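Local structure of putative branched-chain amino acid aminotransferase IlvE (Streptococcus mutans, 4DQN) at residues Y67-K70 with D71-Q75; K320-D323 with E324-I328; F103-A106 with A107-V111; V118-Y121 with G122-A125. The protein probably transfers the amino group of leucine, isoleucine or valine to 2-oxoglutarate, using pyridoxal 5'-phosphate, in branched-chain amino acid metabolism. All coordinates share one frame; numbering follows the deposited sequence.

Contact 1 (Y67-K70 with D71-Q75); sequences YRTK and DGSVQ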
# COMPACT_ATOMS: atom_id res chain seq x y z
N TYR A 67 20.54 -20.14 -8.78
CA TYR A 67 20.75 -20.77 -10.07
C TYR A 67 21.64 -21.99 -9.89
O TYR A 67 22.69 -21.89 -9.26
CB TYR A 67 21.46 -19.79 -11.01
CG TYR A 67 20.72 -18.48 -11.23
CD1 TYR A 67 20.84 -17.42 -10.32
CD2 TYR A 67 19.91 -18.30 -12.34
CE1 TYR A 67 20.15 -16.22 -10.52
CE2 TYR A 67 19.23 -17.11 -12.55
CZ TYR A 67 19.36 -16.08 -11.63
OH TYR A 67 18.68 -14.89 -11.85
N ARG A 68 21.24 -23.14 -10.43
CA ARG A 68 22.16 -24.29 -10.44
C ARG A 68 23.10 -24.20 -11.65
O ARG A 68 22.66 -23.92 -12.77
CB ARG A 68 21.40 -25.62 -10.44
CG ARG A 68 22.29 -26.80 -10.11
CD ARG A 68 21.53 -28.11 -10.14
NE ARG A 68 20.47 -28.17 -9.13
CZ ARG A 68 20.68 -28.47 -7.84
NH1 ARG A 68 21.91 -28.72 -7.41
NH2 ARG A 68 19.66 -28.52 -6.99
N THR A 69 24.38 -24.44 -11.42
CA THR A 69 25.38 -24.35 -12.48
C THR A 69 25.70 -25.72 -13.10
O THR A 69 25.18 -26.74 -12.67
CB THR A 69 26.69 -23.72 -11.97
OG1 THR A 69 27.28 -24.57 -10.97
CG2 THR A 69 26.43 -22.35 -11.38
N LYS A 70 26.57 -25.71 -14.10
CA LYS A 70 26.88 -26.91 -14.87
C LYS A 70 27.47 -28.05 -14.03
O LYS A 70 27.26 -29.22 -14.35
CB LYS A 70 27.82 -26.53 -16.03
CG LYS A 70 27.80 -27.47 -17.22
CD LYS A 70 28.60 -26.87 -18.38
CE LYS A 70 30.00 -26.46 -17.93
NZ LYS A 70 30.76 -25.67 -18.96
N ASP A 71 28.19 -27.72 -12.96
CA ASP A 71 28.77 -28.76 -12.11
C ASP A 71 27.85 -29.17 -10.97
O ASP A 71 28.21 -30.00 -10.13
CB ASP A 71 30.17 -28.38 -11.59
CG ASP A 71 30.14 -27.30 -10.52
OD1 ASP A 71 29.07 -26.69 -10.27
OD2 ASP A 71 31.21 -27.04 -9.93
N GLY A 72 26.66 -28.57 -10.93
CA GLY A 72 25.68 -28.91 -9.91
C GLY A 72 25.58 -27.93 -8.76
O GLY A 72 24.58 -27.90 -8.04
N SER A 73 26.62 -27.11 -8.57
CA SER A 73 26.62 -26.14 -7.48
C SER A 73 25.61 -25.02 -7.74
O SER A 73 25.25 -24.74 -8.90
CB SER A 73 28.02 -25.58 -7.22
OG SER A 73 28.55 -24.97 -8.39
N VAL A 74 25.15 -24.38 -6.67
CA VAL A 74 24.09 -23.38 -6.75
C VAL A 74 24.64 -22.02 -6.35
O VAL A 74 25.50 -21.93 -5.47
CB VAL A 74 22.91 -23.77 -5.85
CG1 VAL A 74 21.79 -22.71 -5.91
CG2 VAL A 74 22.36 -25.12 -6.27
N GLN A 75 24.17 -20.97 -7.00
CA GLN A 75 24.67 -19.64 -6.68
C GLN A 75 23.57 -18.57 -6.72
O GLN A 75 22.55 -18.74 -7.37
CB GLN A 75 25.81 -19.26 -7.64
CG GLN A 75 25.40 -19.21 -9.11
CD GLN A 75 26.60 -19.14 -10.04
OE1 GLN A 75 27.65 -19.66 -9.71
NE2 GLN A 75 26.44 -18.50 -11.19
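A beta hairpin brings Y67 back against Q75, the two forming an antiparallel hydrogen-bonded pair: Y67 N donates to Q75 O at 2.8 Å, and Q75 N returns the bond to Y67 O. The next pair, R68 with V74, is non-hydrogen-bonded. Here V74 CG2 lies 3.8 Å from R68 NH1, over one face of the guanidinium and toward its rim. The same NH1 donates to G72 O at 2.9 Å, a bent bond (136° at the hydrogen), while NE and NH2 go outward to the carbonyls of P119 and V118. The chain reverses through a type I turn from T69 to G72 followed by a G1 bulge: G72 N bonds T69 O, T69 N bonds S73 O at 2.7 Å, and G72 takes the positive phi of 102° that glycine tolerates best. D71 heads an Asx turn within the reversal. Its OD1 accepts from S73 N at 3.0 Å, from above the carboxylate plane, and from S73 OG at 2.6 Å on the syn lone pair. T69 CG2, turned anti to its carbonyl carbon, meets the Q75 amide with 3.4 Å to OE1, the two side chains crossing at about a right angle. Q75 OE1 is in turn bonded by K342 NZ from strand 340-342, which continues the sheet beyond strand 74-77.

Contact 2 (K320-D323 with E324-I328); sequences KLYD and ELTGI
The carbonyl oxygen of Y322 is gripped twice by T326, one turn further along helix 316-329. T326 OG1 donates to Y322 O at 2.8 Å, and T326 N makes the regular helical bond to Y322 O at 3.0 Å. The two donors arrive from opposite faces of the carbonyl plane, so the hydroxyl bond is added to the helical one without displacing it. What allows this is the threonine rotamer: with chi1 at 57°, OG1 sits between the backbone N and the carbonyl carbon and leans back along the helix, and CG2 falls anti to the carbonyl carbon. That methyl then lies over one face of the Y322 ring in a CH-pi contact, 4.0 Å from the ring centroid and 13° off the normal, displaced toward the CZ side. Y322 comes to meet it because its CG is anti to the backbone N (chi1 180°), which swings the ring along the helix. The ring also packs on V292 and I293 of strand 292-301, and T326 touches V292 as well.

Around this pair the helix keeps its ordinary ladder, with L325 N on L321 O at 2.9 Å and G327 N on D323 O at 2.9 Å. E324 carries its carboxylate away from the preceding turn to a salt bridge between OE2 and R263, and L325 packs into helix 251-262. Threonine thus works with both of its branches: the hydroxyl is satisfied by the helix's own backbone, leaving the methyl to serve as an apolar lid on the tyrosine.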
# COMPACT_ATOMS: atom_id res chain seq x y z
N LYS A 320 21.30 -10.71 -27.58
CA LYS A 320 22.69 -10.70 -27.13
C LYS A 320 22.80 -10.38 -25.65
O LYS A 320 23.61 -10.96 -24.93
CB LYS A 320 23.51 -9.69 -27.93
CG LYS A 320 24.11 -10.25 -29.22
CD LYS A 320 24.42 -9.14 -30.21
CE LYS A 320 25.06 -7.94 -29.52
NZ LYS A 320 25.12 -6.73 -30.42
N LEU A 321 22.01 -9.42 -25.20
CA LEU A 321 21.99 -9.03 -23.79
C LEU A 321 21.41 -10.15 -22.94
O LEU A 321 21.93 -10.43 -21.85
CB LEU A 321 21.16 -7.75 -23.60
CG LEU A 321 21.77 -6.48 -24.21
CD1 LEU A 321 20.75 -5.34 -24.22
CD2 LEU A 321 22.98 -6.07 -23.44
N TYR A 322 20.34 -10.77 -23.43
CA TYR A 322 19.71 -11.89 -22.72
C TYR A 322 20.67 -13.06 -22.54
O TYR A 322 20.82 -13.59 -21.43
CB TYR A 322 18.46 -12.36 -23.46
CG TYR A 322 17.72 -13.53 -22.81
CD1 TYR A 322 16.72 -13.31 -21.86
CD2 TYR A 322 18.02 -14.85 -23.15
CE1 TYR A 322 16.05 -14.37 -21.26
CE2 TYR A 322 17.36 -15.92 -22.55
CZ TYR A 322 16.37 -15.67 -21.61
OH TYR A 322 15.70 -16.73 -21.02
N ASP A 323 21.31 -13.46 -23.64
CA ASP A 323 22.28 -14.56 -23.60
C ASP A 323 23.41 -14.30 -22.61
O ASP A 323 23.78 -15.18 -21.82
CB ASP A 323 22.85 -14.83 -25.01
CG ASP A 323 21.84 -15.49 -25.93
OD1 ASP A 323 20.78 -15.94 -25.42
OD2 ASP A 323 22.09 -15.58 -27.15
N GLU A 324 23.93 -13.07 -22.61
CA GLU A 324 25.05 -12.72 -21.74
C GLU A 324 24.64 -12.62 -20.27
O GLU A 324 25.36 -13.09 -19.39
CB GLU A 324 25.69 -11.40 -22.21
CG GLU A 324 26.99 -11.04 -21.50
CD GLU A 324 28.22 -11.73 -22.10
OE1 GLU A 324 28.07 -12.55 -23.04
OE2 GLU A 324 29.34 -11.44 -21.63
N LEU A 325 23.49 -12.03 -19.99
CA LEU A 325 23.04 -11.91 -18.60
C LEU A 325 22.72 -13.28 -17.99
O LEU A 325 23.20 -13.60 -16.90
CB LEU A 325 21.82 -10.99 -18.48
CG LEU A 325 21.19 -10.88 -17.08
CD1 LEU A 325 22.17 -10.24 -16.10
CD2 LEU A 325 19.87 -10.09 -17.13
N THR A 326 21.91 -14.08 -18.69
CA THR A 326 21.55 -15.40 -18.19
C THR A 326 22.78 -16.32 -18.13
O THR A 326 22.91 -17.13 -17.21
CB THR A 326 20.41 -16.06 -19.01
OG1 THR A 326 20.79 -16.16 -20.39
CG2 THR A 326 19.13 -15.25 -18.90
N GLY A 327 23.69 -16.18 -19.09
CA GLY A 327 24.92 -16.96 -19.06
C GLY A 327 25.69 -16.71 -17.77
O GLY A 327 26.19 -17.64 -17.12
N ILE A 328 25.77 -15.45 -17.38
CA ILE A 328 26.45 -15.07 -16.15
C ILE A 328 25.72 -15.63 -14.94
O ILE A 328 26.35 -16.18 -14.03
CB ILE A 328 26.55 -13.54 -16.04
CG1 ILE A 328 27.56 -13.02 -17.06
CG2 ILE A 328 26.96 -13.11 -14.62
CD1 ILE A 328 27.42 -11.53 -17.33

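Contact 3 (F103-A106 with A107-V111); sequences FIDA and AKQVV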
# COMPACT_ATOMS: atom_id res chain seq x y z
N PHE A 103 20.87 -10.39 5.47
CA PHE A 103 20.05 -10.68 4.30
C PHE A 103 20.64 -11.81 3.45
O PHE A 103 19.95 -12.77 3.08
CB PHE A 103 19.90 -9.39 3.47
CG PHE A 103 19.03 -9.54 2.24
CD1 PHE A 103 19.53 -10.10 1.06
CD2 PHE A 103 17.70 -9.09 2.25
CE1 PHE A 103 18.73 -10.23 -0.08
CE2 PHE A 103 16.89 -9.20 1.11
CZ PHE A 103 17.41 -9.78 -0.06
N ILE A 104 21.92 -11.68 3.12
CA ILE A 104 22.56 -12.63 2.21
C ILE A 104 22.70 -13.98 2.90
O ILE A 104 22.43 -15.02 2.30
CB ILE A 104 23.92 -12.12 1.72
CG1 ILE A 104 23.72 -10.92 0.79
CG2 ILE A 104 24.67 -13.20 0.95
CD1 ILE A 104 25.04 -10.23 0.44
N ASP A 105 23.08 -13.96 4.17
CA ASP A 105 23.18 -15.20 4.93
C ASP A 105 21.84 -15.91 5.00
O ASP A 105 21.76 -17.13 4.88
CB ASP A 105 23.68 -14.95 6.35
CG ASP A 105 23.67 -16.20 7.18
OD1 ASP A 105 24.53 -17.07 6.94
OD2 ASP A 105 22.79 -16.35 8.06
N ALA A 106 20.78 -15.14 5.21
CA ALA A 106 19.45 -15.73 5.30
C ALA A 106 19.06 -16.37 3.99
O ALA A 106 18.50 -17.47 3.96
CB ALA A 106 18.44 -14.68 5.70
N ALA A 107 19.30 -15.67 2.89
CA ALA A 107 19.02 -16.20 1.56
C ALA A 107 19.75 -17.52 1.34
O ALA A 107 19.15 -18.49 0.88
CB ALA A 107 19.42 -15.19 0.49
N LYS A 108 21.04 -17.55 1.64
CA LYS A 108 21.81 -18.80 1.51
C LYS A 108 21.25 -19.94 2.36
O LYS A 108 21.16 -21.07 1.88
CB LYS A 108 23.27 -18.55 1.86
CG LYS A 108 23.99 -17.68 0.85
CD LYS A 108 25.49 -17.68 1.12
CE LYS A 108 26.23 -16.87 0.07
NZ LYS A 108 27.71 -16.83 0.31
N GLN A 109 20.89 -19.65 3.62
CA GLN A 109 20.29 -20.68 4.48
C GLN A 109 19.05 -21.29 3.85
O GLN A 109 18.83 -22.51 3.96
CB GLN A 109 19.89 -20.09 5.84
CG GLN A 109 21.04 -19.82 6.80
CD GLN A 109 20.52 -19.42 8.17
OE1 GLN A 109 19.76 -20.16 8.79
NE2 GLN A 109 20.93 -18.25 8.64
N VAL A 110 18.21 -20.46 3.22
CA VAL A 110 16.99 -20.97 2.59
C VAL A 110 17.31 -21.85 1.38
O VAL A 110 16.72 -22.92 1.21
CB VAL A 110 16.02 -19.83 2.21
CG1 VAL A 110 14.80 -20.39 1.47
CG2 VAL A 110 15.58 -19.11 3.47
N VAL A 111 18.25 -21.41 0.55
CA VAL A 111 18.66 -22.19 -0.61
C VAL A 111 19.22 -23.54 -0.18
O VAL A 111 18.79 -24.59 -0.68
CB VAL A 111 19.72 -21.46 -1.43
CG1 VAL A 111 20.18 -22.33 -2.58
CG2 VAL A 111 19.16 -20.13 -1.95
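From F103 to V110 the backbone runs as regular alpha-helix, each carbonyl from F103 to A106 accepting from the amide four residues on, as in K108 N to I104 O at 3.0 Å and V110 N to A106 O at 3.1 Å. The side-chain link that matters on this helix joins D105 to Q109, also one turn apart. Q109 NE2 donates to D105 OD2 at 2.7 Å, with 148° at the hydrogen. The oxygen lies in the plane of the amide, but the donor meets the carboxylate on its syn side and well out of its plane, with the two flat groups turned 55° against each other. D105 has CG anti to the backbone N (chi1 175°), which carries its carboxylate along the helix toward Q109; Q109 reaches back with an extended chain, its CG passing 3.4 Å from D105 O.

Beside this pair, I104 and K108 run side by side in the same direction, I104 CG2 lying 4.1 Å from K108 CE. The lysine's ammonium group goes on to the carbonyl oxygens of K342 and D345, tying helix 100-113 to the C-terminal end of the chain.

The apolar side of the helix faces the antiparallel sheet. A106 and V110 lie on I152 of strand 147-157 and on Y25 of strand 24-30, while A107 and V111 meet L129 of strand 126-136. F103 wedges against helix 79-92 at N82, A83 and L86, its side chain about 9 Å from that of K188, the lysine predicted to carry the cofactor.

Contact 4 (V118-Y121 with G122-A125); sequences VPPY and GTGA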
# COMPACT_ATOMS: atom_id res chain seq x y z
N VAL A 118 16.09 -26.59 -6.03
CA VAL A 118 16.75 -25.79 -7.06
C VAL A 118 16.78 -26.65 -8.34
O VAL A 118 17.42 -27.71 -8.35
CB VAL A 118 18.18 -25.39 -6.63
CG1 VAL A 118 18.80 -24.47 -7.68
CG2 VAL A 118 18.15 -24.68 -5.28
N PRO A 119 16.06 -26.22 -9.39
CA PRO A 119 15.88 -27.03 -10.61
C PRO A 119 17.21 -27.44 -11.24
O PRO A 119 18.22 -26.76 -11.03
CB PRO A 119 15.12 -26.09 -11.54
CG PRO A 119 14.33 -25.20 -10.57
CD PRO A 119 15.33 -24.95 -9.47
N PRO A 120 17.22 -28.55 -11.99
CA PRO A 120 18.44 -29.02 -12.65
C PRO A 120 18.91 -28.07 -13.74
O PRO A 120 18.10 -27.40 -14.38
CB PRO A 120 18.00 -30.35 -13.29
CG PRO A 120 16.78 -30.76 -12.55
CD PRO A 120 16.09 -29.48 -12.18
N TYR A 121 20.22 -28.01 -13.95
CA TYR A 121 20.81 -27.40 -15.14
C TYR A 121 20.48 -28.37 -16.29
O TYR A 121 20.62 -29.58 -16.10
CB TYR A 121 22.33 -27.35 -14.90
CG TYR A 121 23.13 -26.69 -15.99
CD1 TYR A 121 23.53 -27.40 -17.12
CD2 TYR A 121 23.52 -25.36 -15.88
CE1 TYR A 121 24.28 -26.80 -18.12
CE2 TYR A 121 24.28 -24.75 -16.88
CZ TYR A 121 24.65 -25.48 -17.99
OH TYR A 121 25.40 -24.88 -18.97
N GLY A 122 20.03 -27.92 -17.46
CA GLY A 122 19.69 -26.55 -17.79
C GLY A 122 18.23 -26.48 -18.25
O GLY A 122 17.90 -26.57 -19.44
N THR A 123 17.35 -26.35 -17.27
CA THR A 123 15.93 -26.18 -17.48
C THR A 123 15.65 -24.73 -17.79
O THR A 123 14.60 -24.40 -18.35
CB THR A 123 15.18 -26.52 -16.19
OG1 THR A 123 15.82 -25.84 -15.09
CG2 THR A 123 15.23 -28.00 -15.91
N GLY A 124 16.59 -23.86 -17.42
CA GLY A 124 16.34 -22.43 -17.38
C GLY A 124 15.50 -22.05 -16.17
O GLY A 124 15.15 -20.88 -15.96
N ALA A 125 15.17 -23.05 -15.35
CA ALA A 125 14.35 -22.83 -14.16
C ALA A 125 15.24 -22.58 -12.95
O ALA A 125 16.42 -22.97 -12.93
CB ALA A 125 13.45 -24.02 -13.92
O HOH W 1 18.61 -24.04 -11.62
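With chi1 at 47°, T123 holds OG1 between its backbone N and carbonyl carbon, where the hydroxyl faces back to P120 and CG2 is left to pass over the ring of that proline, 4.1 Å from CD. T123 OG1 donates to P120 O at 2.9 Å, nearly in line with the C=O bond, and T123 N adds a longer bond of 3.2 Å to the same oxygen. The turn from P120 to T123 has a cis peptide, Y121-G122, at its centre, which probably helps bring T123 back to P120 O. OG1 is an acceptor too, taking A125 N at 2.9 Å. P119 CB packs on A125 CB at 3.6 Å, and a water donates to both P119 O and A125 O, at 2.8 Å each. W11 packs on P119, P120 and T123, and the Y121 hydroxyl is bonded to D332. Threonine taking a backbone amide two residues on is an ST turn; T123 is both the last residue of the P120-T123 turn and the first of the ST turn, in the loop that leads from helix 100-113 into strand 126-136.

How the contacts relate
Contacts 1 and 4 are neighbours in the outer part of the fold, their centres about 9 Å apart, joined through R68 and by Y121 packing on the backbone of R68 and K70. Contact 1 is a strand hairpin and contact 4 a loop without regular structure; in both, side-chain oxygens (D71, T123) take backbone amides two residues on. Contacts 2 and 3 are helical, each with one buried flank. Contact 3 lies against the antiparallel sheet that contains the hairpin, V111 meeting V74 and V118. Contact 2 belongs to a different helix, near the mixed sheet, and meets contact 1 where Q75 NE2 approaches I328 O. Its threonine bonds to backbone, while contact 3 pairs two side chains.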